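Local coordinates for L-threonine-O-3-phosphate decarboxylase (Porphyromonas gingivalis, PDB 3FKD) that decarboxylates L-threonine O-3-phosphate and probably depends on pyridoxal 5'-phosphate as its cofactor, at the interface of chains A and B. Numbering follows the deposited sequence. Chains: chain A/B, L-threonine-O-3-phosphate decarboxylase.

The interface of chains A and B. Residues chain A 77, 81, 99, 101, 205; chain B 225-226.
A loop of chain B, B:Pro225 and B:Trp226, lies against five residues of chain A. A hydrogen bond across the contact joins A:Arg205 NE to the main-chain carbonyl oxygen B:Trp226 O, at 2.7 Å. It is nearly straight, 173° at the hydrogen, lies in the guanidinium plane and uses a carbonyl lone pair. Bends at chi2 and chi3 (both -55°) curl the arginine so that its N-H points at the loop, while the guanidinium crosses the tryptophan obliquely, its plane turned 76° from the indole.

The benzene ring of the indole meets A:Phe99 and A:Thr77, while CB of the tryptophan packs against the guanidinium of A:Arg205. A:Phe99 CZ meets B:Trp226 CZ3 tip to tip at 3.7 Å, and the hydroxyl A:Thr77 OG1 makes a van der Waals contact with the same carbon at 3.3 Å. B:Pro225 CB covers part of one indole face near the rim. The proline ring is met end-on by the A:Glu101 carboxylate, OE1 lying in van der Waals contact 3.3 Å from B:Pro225 CG.

Behind that carboxylate, the phenol A:Tyr81 OH donates to A:Glu101 OE1 at 2.8 Å, nearly along the C-O axis, which should limit rotation of the carboxylate. A:Thr77 and A:Tyr81 share helix 75-86. A two-fold twin repeats the contact with the chains exchanged. The loop helps join the two chains, probably the biological dimer, since fold-type I enzymes usually work as dimers, and probably braces residues near the cofactor pocket.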
loop_
_atom_site.group_PDB
_atom_site.type_symbol
_atom_site.label_atom_id
_atom_site.label_comp_id
_atom_site.label_asym_id
_atom_site.label_seq_id
_atom_site.Cartn_x
_atom_site.Cartn_y
_atom_site.Cartn_z
ATOM N N THR A 77 -7.466 -4.740 3.655
ATOM C CA THR A 77 -7.596 -5.306 2.305
ATOM C C THR A 77 -6.272 -5.942 1.777
ATOM O O THR A 77 -6.267 -7.100 1.360
ATOM C CB THR A 77 -8.136 -4.275 1.271
ATOM O OG1 THR A 77 -9.426 -3.814 1.653
ATOM C CG2 THR A 77 -8.237 -4.892 -0.088
ATOM N N TYR A 81 -5.464 -10.152 0.275
ATOM C CA TYR A 81 -4.714 -10.458 -0.911
ATOM C C TYR A 81 -3.372 -11.162 -0.613
ATOM O O TYR A 81 -2.991 -12.120 -1.300
ATOM C CB TYR A 81 -4.479 -9.142 -1.622
ATOM C CG TYR A 81 -5.670 -8.684 -2.412
ATOM C CD1 TYR A 81 -5.868 -9.116 -3.732
ATOM C CD2 TYR A 81 -6.621 -7.858 -1.852
ATOM C CE1 TYR A 81 -6.965 -8.711 -4.463
ATOM C CE2 TYR A 81 -7.703 -7.426 -2.588
ATOM C CZ TYR A 81 -7.863 -7.864 -3.893
ATOM O OH TYR A 81 -8.951 -7.444 -4.609
ATOM N N PHE A 99 -17.886 -8.589 2.451
ATOM C CA PHE A 99 -16.913 -7.698 1.811
ATOM C C PHE A 99 -16.365 -8.329 0.507
ATOM O O PHE A 99 -15.795 -9.402 0.535
ATOM C CB PHE A 99 -15.777 -7.395 2.823
ATOM C CG PHE A 99 -14.853 -6.298 2.407
ATOM C CD1 PHE A 99 -15.346 -5.067 1.997
ATOM C CD2 PHE A 99 -13.498 -6.472 2.469
ATOM C CE1 PHE A 99 -14.490 -4.046 1.640
ATOM C CE2 PHE A 99 -12.633 -5.457 2.094
ATOM C CZ PHE A 99 -13.130 -4.258 1.675
ATOM N N GLU A 101 -14.017 -8.086 -1.218
ATOM C CA GLU A 101 -12.590 -8.272 -1.278
ATOM C C GLU A 101 -12.091 -9.656 -0.871
ATOM O O GLU A 101 -11.000 -10.038 -1.283
ATOM C CB GLU A 101 -11.897 -7.145 -0.511
ATOM C CG GLU A 101 -12.280 -5.750 -1.058
ATOM C CD GLU A 101 -11.812 -5.538 -2.484
ATOM O OE1 GLU A 101 -10.779 -6.135 -2.874
ATOM O OE2 GLU A 101 -12.486 -4.771 -3.211
ATOM N N ARG A 205 -4.498 3.732 5.356
ATOM C CA ARG A 205 -4.188 2.367 4.890
ATOM C C ARG A 205 -3.313 1.593 5.838
ATOM O O ARG A 205 -2.178 1.361 5.537
ATOM C CB ARG A 205 -3.520 2.381 3.509
ATOM C CG ARG A 205 -4.184 3.346 2.482
ATOM C CD ARG A 205 -5.730 3.139 2.247
ATOM N NE ARG A 205 -6.065 1.783 1.860
ATOM C CZ ARG A 205 -6.839 0.951 2.560
ATOM N NH1 ARG A 205 -7.407 1.337 3.701
ATOM N NH2 ARG A 205 -7.070 -0.281 2.102
ATOM N N PRO B 225 -7.277 -2.788 -4.668
ATOM C CA PRO B 225 -7.898 -1.476 -4.403
ATOM C C PRO B 225 -7.294 -0.782 -3.170
ATOM O O PRO B 225 -6.944 -1.494 -2.200
ATOM C CB PRO B 225 -9.362 -1.820 -4.096
ATOM C CG PRO B 225 -9.438 -3.338 -4.008
ATOM C CD PRO B 225 -8.064 -3.908 -4.133
ATOM N N TRP B 226 -7.197 0.559 -3.213
ATOM C CA TRP B 226 -6.750 1.369 -2.075
ATOM C C TRP B 226 -5.334 1.021 -1.665
ATOM O O TRP B 226 -5.023 1.056 -0.493
ATOM C CB TRP B 226 -7.638 1.155 -0.849
ATOM C CG TRP B 226 -9.110 1.247 -1.115
ATOM C CD1 TRP B 226 -9.782 2.316 -1.607
ATOM C CD2 TRP B 226 -10.092 0.221 -0.892
ATOM N NE1 TRP B 226 -11.107 2.024 -1.722
ATOM C CE2 TRP B 226 -11.331 0.747 -1.279
ATOM C CE3 TRP B 226 -10.035 -1.100 -0.418
ATOM C CZ2 TRP B 226 -12.524 0.005 -1.214
ATOM C CZ3 TRP B 226 -11.230 -1.843 -0.336
ATOM C CH2 TRP B 226 -12.456 -1.274 -0.725
#